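Local structure of metallo-beta-lactamase 1 (Acinetobacter baumannii, 5MMD) at residues Ala85-Lys88 with Trp89-Lys93; Val146-Pro150 with Ser151-Leu155; Glu174-Ile177 with Asp178-Pro181; Arg185-Ile188 with Ser189-Glu193. The protein probably hydrolyses beta-lactam antibiotics to substituted beta-amino acids with the help of bound zinc ions, as a class B metallo-beta-lactamase. All coordinates share one frame; numbering follows the deposited sequence.

Interaction 1 of 4, residues Ala85-Lys88 with Trp89-Lys93; sequences AGIK and WLNGK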
loop_
_atom_site.group_PDB
_atom_site.type_symbol
_atom_site.label_atom_id
_atom_site.label_comp_id
_atom_site.label_asym_id
_atom_site.label_seq_id
_atom_site.Cartn_x
_atom_site.Cartn_y
_atom_site.Cartn_z
ATOM N N ALA A 85 -3.409 1.807 10.214
ATOM C CA ALA A 85 -3.384 1.880 11.679
ATOM C C ALA A 85 -2.991 3.258 12.162
ATOM O O ALA A 85 -3.398 3.673 13.244
ATOM C CB ALA A 85 -2.433 0.816 12.310
ATOM N N GLY A 86 -2.173 3.958 11.392
ATOM C CA GLY A 86 -1.651 5.220 11.853
ATOM C C GLY A 86 -2.461 6.439 11.466
ATOM O O GLY A 86 -2.080 7.558 11.827
ATOM N N ILE A 87 -3.554 6.243 10.737
ATOM C CA ILE A 87 -4.354 7.383 10.284
ATOM C C ILE A 87 -4.827 8.284 11.424
ATOM O O ILE A 87 -4.707 9.504 11.315
ATOM C CB ILE A 87 -5.556 6.960 9.477
ATOM C CG1 ILE A 87 -5.069 6.438 8.131
ATOM C CG2 ILE A 87 -6.508 8.195 9.313
ATOM C CD1 ILE A 87 -6.093 5.953 7.213
ATOM N N LYS A 88 -5.312 7.701 12.520
ATOM C CA LYS A 88 -5.744 8.483 13.661
ATOM C C LYS A 88 -4.620 9.326 14.238
ATOM O O LYS A 88 -4.811 10.521 14.514
ATOM C CB LYS A 88 -6.324 7.596 14.771
ATOM C CG LYS A 88 -6.740 8.401 16.014
ATOM C CD LYS A 88 -7.204 7.544 17.172
ATOM C CE LYS A 88 -8.687 7.240 17.092
ATOM N NZ LYS A 88 -9.156 6.529 18.317
ATOM N N TRP A 89 -3.449 8.718 14.424
ATOM C CA TRP A 89 -2.338 9.450 15.002
ATOM C C TRP A 89 -1.942 10.600 14.057
ATOM O O TRP A 89 -1.706 11.714 14.501
ATOM C CB TRP A 89 -1.154 8.526 15.286
ATOM C CG TRP A 89 -0.017 9.244 15.926
ATOM C CD1 TRP A 89 0.194 9.459 17.266
ATOM C CD2 TRP A 89 1.052 9.879 15.245
ATOM N NE1 TRP A 89 1.350 10.186 17.448
ATOM C CE2 TRP A 89 1.895 10.455 16.222
ATOM C CE3 TRP A 89 1.370 10.039 13.910
ATOM C CZ2 TRP A 89 3.037 11.173 15.894
ATOM C CZ3 TRP A 89 2.525 10.756 13.581
ATOM C CH2 TRP A 89 3.330 11.317 14.577
ATOM N N LEU A 90 -1.945 10.343 12.760
ATOM C CA LEU A 90 -1.507 11.336 11.790
ATOM C C LEU A 90 -2.511 12.493 11.745
ATOM O O LEU A 90 -2.128 13.665 11.701
ATOM C CB LEU A 90 -1.371 10.699 10.420
ATOM C CG LEU A 90 -0.237 9.705 10.160
ATOM C CD1 LEU A 90 -0.467 9.006 8.815
ATOM C CD2 LEU A 90 1.091 10.416 10.191
ATOM N N ASN A 91 -3.791 12.136 11.757
ATOM C CA ASN A 91 -4.869 13.100 11.830
ATOM C C ASN A 91 -4.689 14.021 13.016
ATOM O O ASN A 91 -4.865 15.235 12.922
ATOM C CB ASN A 91 -6.204 12.390 11.939
ATOM C CG ASN A 91 -6.696 11.875 10.618
ATOM O OD1 ASN A 91 -6.094 12.129 9.572
ATOM N ND2 ASN A 91 -7.787 11.137 10.650
ATOM N N GLY A 92 -4.362 13.415 14.152
ATOM C CA GLY A 92 -4.113 14.158 15.369
ATOM C C GLY A 92 -2.983 15.164 15.271
ATOM O O GLY A 92 -2.970 16.145 16.009
ATOM N N LYS A 93 -2.024 14.906 14.387
ATOM C CA LYS A 93 -0.862 15.772 14.218
ATOM C C LYS A 93 -1.066 16.732 13.052
ATOM O O LYS A 93 -0.147 17.440 12.650
ATOM C CB LYS A 93 0.401 14.931 14.005
ATOM C CG LYS A 93 0.669 13.899 15.090
ATOM C CD LYS A 93 0.686 14.487 16.499
ATOM C CE LYS A 93 2.081 14.905 16.946
ATOM N NZ LYS A 93 2.045 15.506 18.331
HETATM O O HOH W 1 -3.247 5.906 14.634
#
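The carbonyl oxygen of Ile87 receives the amide N-H of Asn91, N to O 2.8 Å, in a bond bent little at the hydrogen (166°) and nearly collinear with the C=O. Two further bonds of the same i to i+4 spacing flank it, from Leu90 N to Gly86 O at 2.9 Å and from Gly92 N to Lys88 O at 3.0 Å, the last with its donor tilted 24° out of the carbonyl plane. Together they make up the body of the short helix 87-92. In the metallo-beta-lactamase fold this helix follows soon after the segment carrying the zinc ligands His78, His80 and Asp82; the side chain of Ile87 lies about 10 Å from those of the two histidines. At the start of the helix a water accepts the N-H of Trp89, 2.8 Å from Trp89 N, and donates to Ala85 O, linking the first turn to the residue ahead of it. The side chains of Ile87 and Asn91 run side by side, with CG2 of Ile87 3.5 Å from ND2 of Asn91. A chi1 of -79° holds the Asn91 amide beside its own backbone N and thus against the Ile87 carbonyl, while its oxygen bonds Thr97 and its nitrogen Glu113 and Gln114, so both ends of the amide are engaged. Leu90 leans back over the start of the helix, CG 3.3 Å from Gly86 O. The Trp89 indole lies against helix 54-66; CG of Lys93 stands 3.6 Å above one face of that ring, near the rim, and CD2 of Leu90 meets its edge.

Interaction 2 of 4, residues Val146-Pro150 with Ser151-Leu155; sequences VVWIP and SSKIL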
loop_
_atom_site.group_PDB
_atom_site.type_symbol
_atom_site.label_atom_id
_atom_site.label_comp_id
_atom_site.label_asym_id
_atom_site.label_seq_id
_atom_site.Cartn_x
_atom_site.Cartn_y
_atom_site.Cartn_z
ATOM N N VAL A 146 -3.317 0.906 -6.198
ATOM C CA VAL A 146 -1.866 0.914 -6.431
ATOM C C VAL A 146 -1.356 2.308 -6.662
ATOM O O VAL A 146 -2.116 3.207 -7.025
ATOM C CB VAL A 146 -1.447 0.041 -7.619
ATOM C CG1 VAL A 146 -1.979 -1.397 -7.447
ATOM C CG2 VAL A 146 -1.894 0.627 -8.930
ATOM N N VAL A 147 -0.061 2.507 -6.415
ATOM C CA VAL A 147 0.550 3.825 -6.545
ATOM C C VAL A 147 1.813 3.747 -7.355
ATOM O O VAL A 147 2.723 2.980 -7.025
ATOM C CB VAL A 147 0.862 4.422 -5.176
ATOM C CG1 VAL A 147 1.431 5.790 -5.317
ATOM C CG2 VAL A 147 -0.406 4.440 -4.284
ATOM N N TRP A 148 1.851 4.556 -8.405
ATOM C CA TRP A 148 2.908 4.563 -9.403
ATOM C C TRP A 148 3.764 5.781 -9.206
ATOM O O TRP A 148 3.249 6.894 -9.017
ATOM C CB TRP A 148 2.301 4.549 -10.779
ATOM C CG TRP A 148 3.195 4.651 -11.979
ATOM C CD1 TRP A 148 3.186 5.665 -12.906
ATOM C CD2 TRP A 148 4.153 3.687 -12.450
ATOM N NE1 TRP A 148 4.080 5.397 -13.918
ATOM C CE2 TRP A 148 4.698 4.199 -13.657
ATOM C CE3 TRP A 148 4.603 2.455 -11.977
ATOM C CZ2 TRP A 148 5.672 3.518 -14.393
ATOM C CZ3 TRP A 148 5.589 1.782 -12.708
ATOM C CH2 TRP A 148 6.086 2.305 -13.910
ATOM N N ILE A 149 5.078 5.559 -9.229
ATOM C CA ILE A 149 6.039 6.639 -9.178
ATOM C C ILE A 149 6.672 6.762 -10.568
ATOM O O ILE A 149 7.620 6.042 -10.880
ATOM C CB ILE A 149 7.120 6.390 -8.141
ATOM C CG1 ILE A 149 6.493 5.812 -6.868
ATOM C CG2 ILE A 149 7.907 7.693 -7.876
ATOM C CD1 ILE A 149 7.493 5.550 -5.787
ATOM N N PRO A 150 6.145 7.663 -11.399
ATOM C CA PRO A 150 6.524 7.593 -12.818
ATOM C C PRO A 150 8.004 7.902 -13.033
ATOM O O PRO A 150 8.678 7.372 -13.929
ATOM C CB PRO A 150 5.602 8.634 -13.478
ATOM C CG PRO A 150 5.013 9.440 -12.380
ATOM C CD PRO A 150 5.061 8.630 -11.149
ATOM N N SER A 151 8.538 8.739 -12.161
ATOM C CA SER A 151 9.890 9.173 -12.364
ATOM C C SER A 151 10.901 8.038 -12.161
ATOM O O SER A 151 11.927 8.020 -12.852
ATOM C CB SER A 151 10.211 10.332 -11.441
ATOM O OG SER A 151 9.959 9.936 -10.120
ATOM N N SER A 152 10.634 7.110 -11.243
ATOM C CA SER A 152 11.529 5.973 -11.044
ATOM C C SER A 152 10.925 4.641 -11.515
ATOM O O SER A 152 11.548 3.597 -11.351
ATOM C CB SER A 152 11.953 5.875 -9.570
ATOM O OG SER A 152 10.830 6.082 -8.729
ATOM N N LYS A 153 9.748 4.687 -12.132
ATOM C CA LYS A 153 9.038 3.491 -12.615
ATOM C C LYS A 153 8.911 2.398 -11.523
ATOM O O LYS A 153 9.084 1.197 -11.773
ATOM C CB LYS A 153 9.725 2.964 -13.886
ATOM C CG LYS A 153 9.639 3.951 -15.051
ATOM C CD LYS A 153 9.796 3.280 -16.412
ATOM C CE LYS A 153 9.828 4.295 -17.559
ATOM N NZ LYS A 153 8.699 5.248 -17.528
ATOM N N ILE A 154 8.567 2.854 -10.313
ATOM C CA ILE A 154 8.315 1.989 -9.163
ATOM C C ILE A 154 6.805 1.893 -8.966
ATOM O O ILE A 154 6.098 2.919 -8.917
ATOM C CB ILE A 154 9.018 2.530 -7.879
ATOM C CG1 ILE A 154 10.546 2.440 -8.075
ATOM C CG2 ILE A 154 8.540 1.770 -6.627
ATOM C CD1 ILE A 154 11.422 3.179 -7.045
ATOM N N LEU A 155 6.296 0.676 -8.930
ATOM C CA LEU A 155 4.892 0.458 -8.633
ATOM C C LEU A 155 4.712 -0.129 -7.229
ATOM O O LEU A 155 5.226 -1.203 -6.926
ATOM C CB LEU A 155 4.248 -0.456 -9.669
ATOM C CG LEU A 155 2.730 -0.636 -9.430
ATOM C CD1 LEU A 155 1.929 0.678 -9.657
ATOM C CD2 LEU A 155 2.190 -1.736 -10.340
#
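A beta hairpin joins strands 146-149 and 154-158, and a G1 beta bulge closes it: Lys153 and Ile154 both face Ile149, with Lys153 in a left-handed backbone conformation (phi 51°). Ile149 N donates to Ile154 O at 2.8 Å, a bond close to straight at 165°. In return, Ile149 O draws weak bonds from Ser152 N at 3.2 Å and Ile154 N at 3.4 Å, and Lys153 N reaches Pro150 O, also weakly. Ile149 and Ile154 send their side chains to the same face, where CD1 of Ile149 lies 4.0 Å from CB of Ile154 and CG2 of Ile149 rests 3.4 Å from Ser152 OG. On the other face the Trp148 indole, its CG placed opposite the backbone N (chi1 176°), reaches over the partner strand. Its CH2 comes within 3.4 Å of Lys153 CA, and CB of Leu155 sits in plane at the ring edge, 3.7 Å from CE3. CG2 of Val146 meets CD1 of Leu155 at 3.9 Å. Strand 146-149 is central in a five-stranded sheet, bonded to strand 131-134 through Val146 and Trp148; strand 154-158 pairs on its far side with strand 196-199 through Leu155, while Tyr191, just past helix 180-190, packs against Trp148.

Interaction 3 of 4, residues Glu174-Ile177 with Asp178-Pro181; sequences EAKI and DQWP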
loop_
_atom_site.group_PDB
_atom_site.type_symbol
_atom_site.label_atom_id
_atom_site.label_comp_id
_atom_site.label_asym_id
_atom_site.label_seq_id
_atom_site.Cartn_x
_atom_site.Cartn_y
_atom_site.Cartn_z
ATOM N N GLU A 174 -12.023 -11.113 2.474
ATOM C CA GLU A 174 -12.758 -9.982 1.876
ATOM C C GLU A 174 -12.314 -9.711 0.416
ATOM O O GLU A 174 -12.444 -8.599 -0.081
ATOM C CB GLU A 174 -12.581 -8.710 2.718
ATOM C CG GLU A 174 -13.023 -8.843 4.173
ATOM C CD GLU A 174 -12.209 -7.965 5.115
ATOM O OE1 GLU A 174 -12.159 -6.743 4.905
ATOM O OE2 GLU A 174 -11.618 -8.495 6.091
ATOM N N ALA A 175 -11.849 -10.751 -0.272
ATOM C CA ALA A 175 -11.396 -10.623 -1.650
ATOM C C ALA A 175 -12.514 -10.668 -2.669
ATOM O O ALA A 175 -13.607 -11.171 -2.410
ATOM C CB ALA A 175 -10.398 -11.720 -1.980
ATOM N N LYS A 176 -12.195 -10.144 -3.847
ATOM C CA LYS A 176 -13.021 -10.283 -5.032
ATOM C C LYS A 176 -12.276 -11.218 -5.972
ATOM O O LYS A 176 -11.575 -10.764 -6.889
ATOM C CB LYS A 176 -13.273 -8.920 -5.683
ATOM C CG LYS A 176 -13.780 -7.865 -4.723
ATOM C CD LYS A 176 -15.092 -8.241 -4.054
ATOM C CE LYS A 176 -16.240 -8.198 -5.035
ATOM N NZ LYS A 176 -17.540 -8.524 -4.414
ATOM N N ILE A 177 -12.401 -12.522 -5.731
ATOM C CA ILE A 177 -11.552 -13.500 -6.411
ATOM C C ILE A 177 -11.847 -13.504 -7.890
ATOM O O ILE A 177 -10.947 -13.620 -8.713
ATOM C CB ILE A 177 -11.731 -14.959 -5.874
ATOM C CG1 ILE A 177 -11.178 -15.094 -4.459
ATOM C CG2 ILE A 177 -10.989 -15.941 -6.783
ATOM C CD1 ILE A 177 -9.742 -14.662 -4.310
ATOM N N ASP A 178 -13.113 -13.342 -8.232
ATOM C CA ASP A 178 -13.509 -13.397 -9.621
ATOM C C ASP A 178 -13.123 -12.130 -10.399
ATOM O O ASP A 178 -12.930 -12.173 -11.612
ATOM C CB ASP A 178 -15.001 -13.656 -9.689
ATOM C CG ASP A 178 -15.371 -15.044 -9.173
ATOM O OD1 ASP A 178 -14.498 -15.958 -9.155
ATOM O OD2 ASP A 178 -16.531 -15.217 -8.761
ATOM N N GLN A 179 -12.970 -11.013 -9.703
ATOM C CA GLN A 179 -12.523 -9.777 -10.349
ATOM C C GLN A 179 -10.990 -9.631 -10.417
ATOM O O GLN A 179 -10.470 -8.889 -11.264
ATOM C CB GLN A 179 -13.108 -8.575 -9.622
ATOM C CG GLN A 179 -14.662 -8.523 -9.602
ATOM C CD GLN A 179 -15.159 -7.316 -8.810
ATOM O OE1 GLN A 179 -14.368 -6.417 -8.475
ATOM N NE2 GLN A 179 -16.451 -7.299 -8.478
ATOM N N TRP A 180 -10.281 -10.342 -9.540
ATOM C CA TRP A 180 -8.833 -10.160 -9.378
ATOM C C TRP A 180 -8.029 -10.404 -10.669
ATOM O O TRP A 180 -7.132 -9.637 -10.992
ATOM C CB TRP A 180 -8.308 -11.069 -8.269
ATOM C CG TRP A 180 -7.064 -10.545 -7.597
ATOM C CD1 TRP A 180 -6.085 -9.745 -8.154
ATOM C CD2 TRP A 180 -6.663 -10.780 -6.249
ATOM N NE1 TRP A 180 -5.117 -9.477 -7.236
ATOM C CE2 TRP A 180 -5.436 -10.095 -6.055
ATOM C CE3 TRP A 180 -7.208 -11.512 -5.188
ATOM C CZ2 TRP A 180 -4.742 -10.142 -4.844
ATOM C CZ3 TRP A 180 -6.548 -11.530 -3.987
ATOM C CH2 TRP A 180 -5.313 -10.858 -3.817
ATOM N N PRO A 181 -8.349 -11.461 -11.419
ATOM C CA PRO A 181 -7.581 -11.608 -12.658
ATOM C C PRO A 181 -7.717 -10.411 -13.616
ATOM O O PRO A 181 -6.681 -9.921 -14.079
ATOM C CB PRO A 181 -8.157 -12.879 -13.286
ATOM C CG PRO A 181 -8.812 -13.629 -12.146
ATOM C CD PRO A 181 -9.342 -12.540 -11.242
#
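Three weak backbone bonds link Lys176 and Ile177 to the residues that lead into helix 180-190. Lys176 O takes two of them, from Trp180 N at 3.0 Å and from Gln179 N at 3.2 Å, each strongly bent at the hydrogen (128°). Trp180 N also leans toward Ile177 O at 3.4 Å, its single hydrogen being divided between two carbonyls. Pro181 has no N-H to offer Ile177 O, which is met instead by its ring carbon CD at 3.2 Å. Apolar contacts gather round the Trp180 indole. CD1 of Ile177 approaches the ring edge near its plane, 4.1 Å from CE3, and CB of Ala175 lies 4.3 Å from CZ3. Among the polar side chains, Lys176 and Gln179 run alongside one another; with chi2 and chi3 both bent, the lysine brings CE to 3.6 Å from NE2 of Gln179, whose OE1 makes a weak hydrogen bond to Gly138 N. Other partners anchor further groups: Trp180 NE1 bonds Phe160 O and its ring stacks on that of Phe160, and Asp178 bonds Ser221. The main-chain bonds here are weak, whereas the indole is held by its NE1 bond and by packing; this is consistent with side-chain contacts helping to place Trp180 beside the zinc ligand His140, about 4 Å away between side chains.

Interaction 4 of 4, residues Arg185-Ile188 with Ser189-Glu193; sequences RNTI and SKYPE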
loop_
_atom_site.group_PDB
_atom_site.type_symbol
_atom_site.label_atom_id
_atom_site.label_comp_id
_atom_site.label_asym_id
_atom_site.label_seq_id
_atom_site.Cartn_x
_atom_site.Cartn_y
_atom_site.Cartn_z
ATOM N N ARG A 185 -4.683 -8.005 -14.808
ATOM C CA ARG A 185 -4.472 -7.747 -16.214
ATOM C C ARG A 185 -4.469 -6.255 -16.484
ATOM O O ARG A 185 -3.650 -5.788 -17.263
ATOM C CB ARG A 185 -5.548 -8.412 -17.063
ATOM C CG ARG A 185 -5.496 -9.927 -17.099
ATOM C CD ARG A 185 -6.810 -10.488 -17.625
ATOM N NE ARG A 185 -6.929 -11.930 -17.422
ATOM C CZ ARG A 185 -8.087 -12.585 -17.440
ATOM N NH1 ARG A 185 -9.225 -11.923 -17.639
ATOM N NH2 ARG A 185 -8.112 -13.902 -17.248
ATOM N N ASN A 186 -5.371 -5.505 -15.847
ATOM C CA ASN A 186 -5.404 -4.044 -16.044
ATOM C C ASN A 186 -4.056 -3.432 -15.671
ATOM O O ASN A 186 -3.527 -2.587 -16.377
ATOM C CB ASN A 186 -6.518 -3.385 -15.208
ATOM C CG ASN A 186 -7.903 -3.683 -15.742
ATOM O OD1 ASN A 186 -8.086 -3.891 -16.950
ATOM N ND2 ASN A 186 -8.901 -3.684 -14.845
ATOM N N THR A 187 -3.506 -3.889 -14.556
ATOM C CA THR A 187 -2.280 -3.343 -13.993
ATOM C C THR A 187 -1.052 -3.693 -14.861
ATOM O O THR A 187 -0.163 -2.849 -15.087
ATOM C CB THR A 187 -2.092 -3.861 -12.559
ATOM O OG1 THR A 187 -3.263 -3.540 -11.776
ATOM C CG2 THR A 187 -0.857 -3.261 -11.917
ATOM N N ILE A 188 -1.031 -4.915 -15.378
ATOM C CA ILE A 188 -0.006 -5.321 -16.334
ATOM C C ILE A 188 -0.030 -4.451 -17.607
ATOM O O ILE A 188 1.032 -4.086 -18.131
ATOM C CB ILE A 188 -0.181 -6.803 -16.723
ATOM C CG1 ILE A 188 0.195 -7.703 -15.537
ATOM C CG2 ILE A 188 0.620 -7.108 -17.970
ATOM C CD1 ILE A 188 -0.368 -9.102 -15.633
ATOM N N SER A 189 -1.227 -4.126 -18.105
ATOM C CA SER A 189 -1.352 -3.288 -19.300
ATOM C C SER A 189 -0.935 -1.850 -19.061
ATOM O O SER A 189 -0.395 -1.192 -19.961
ATOM C CB SER A 189 -2.784 -3.285 -19.820
ATOM O OG SER A 189 -3.033 -4.474 -20.546
ATOM N N LYS A 190 -1.189 -1.363 -17.850
ATOM C CA LYS A 190 -0.947 0.035 -17.540
ATOM C C LYS A 190 0.524 0.298 -17.240
ATOM O O LYS A 190 1.032 1.359 -17.595
ATOM C CB LYS A 190 -1.818 0.479 -16.362
ATOM C CG LYS A 190 -2.030 1.994 -16.314
ATOM C CD LYS A 190 -3.042 2.344 -15.267
ATOM C CE LYS A 190 -3.182 3.867 -15.083
ATOM N NZ LYS A 190 -3.856 4.538 -16.201
ATOM N N TYR A 191 1.214 -0.676 -16.635
ATOM C CA TYR A 191 2.582 -0.455 -16.164
ATOM C C TYR A 191 3.575 -1.452 -16.788
ATOM O O TYR A 191 4.339 -2.111 -16.108
ATOM C CB TYR A 191 2.613 -0.501 -14.643
ATOM C CG TYR A 191 1.645 0.511 -14.024
ATOM C CD1 TYR A 191 1.912 1.863 -14.066
ATOM C CD2 TYR A 191 0.473 0.096 -13.402
ATOM C CE1 TYR A 191 1.039 2.792 -13.518
ATOM C CE2 TYR A 191 -0.396 1.003 -12.822
ATOM C CZ TYR A 191 -0.123 2.354 -12.896
ATOM O OH TYR A 191 -0.991 3.269 -12.346
ATOM N N PRO A 192 3.593 -1.525 -18.116
ATOM C CA PRO A 192 4.487 -2.512 -18.724
ATOM C C PRO A 192 5.988 -2.286 -18.435
ATOM O O PRO A 192 6.764 -3.259 -18.532
ATOM C CB PRO A 192 4.195 -2.352 -20.221
ATOM C CG PRO A 192 3.746 -0.903 -20.354
ATOM C CD PRO A 192 2.916 -0.689 -19.113
ATOM N N GLU A 193 6.388 -1.053 -18.111
ATOM C CA GLU A 193 7.810 -0.735 -17.908
ATOM C C GLU A 193 8.172 -0.608 -16.413
ATOM O O GLU A 193 9.244 -0.092 -16.078
ATOM C CB GLU A 193 8.181 0.570 -18.638
ATOM C CG GLU A 193 8.728 0.408 -20.090
ATOM C CD GLU A 193 10.274 0.594 -20.213
ATOM O OE1 GLU A 193 10.762 1.753 -20.274
ATOM O OE2 GLU A 193 11.006 -0.423 -20.272
#
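Thr187 and Tyr191 meet where helix 180-190 ends, within the beta-alpha-beta unit formed with strands 154-158 and 196-199; Tyr191 is the first residue to leave helical backbone angles. Main-chain bonds persist to this point: Ser189 N to Arg185 O at 3.1 Å, Lys190 N to Asn186 O at 3.0 Å and Tyr191 N to Thr187 O at 3.0 Å, each donor tilted about 20° from the carbonyl plane. At Thr187 a chi1 of -56° sets the hydroxyl beside its backbone N, where OG1 bonds Ser183 O one turn back, and swings the methyl CG2 toward the tyrosine. Lys190 takes the other course, its CG opposite the backbone N (chi1 -158°) and its chain extended until a bend at chi4; the ammonium group forms a salt bridge with Glu123 and a cation-pi contact with Tyr134. Its CB meanwhile stands 3.7 Å above one face of the Tyr191 ring, near the rim. Arg185 and Ile188 turn to helix 208-223, the arginine through a salt bridge to Glu218. Beyond the last turn Pro192 brings no N-H to Ile188 O. CD2 of Tyr191 lies 3.5 Å from Thr187 O and 3.9 Å from Thr187 CG2.

How the interactions relate
Along the chain the four contacts follow one another in numerical order, all within the metallo-beta-lactamase fold. Interaction 1 stands apart, its centre 25 to 33 Å from the others, beside the seven-stranded sheet; interaction 2 belongs to the five-stranded one. Interactions 3 and 4 share helix 180-190, the former at its start and the latter at its end, with centres 17 Å apart. Interactions 2 and 4, whose centres are 12 Å apart, touch directly: Leu155 CD2 packs on Thr187 CG2 at 3.8 Å, seating the end of the helix on its sheet. Interaction 3 approaches the zinc ligands most closely. Helix 180-190 thus starts beside the zinc ligand His140 and ends against the hairpin of interaction 2.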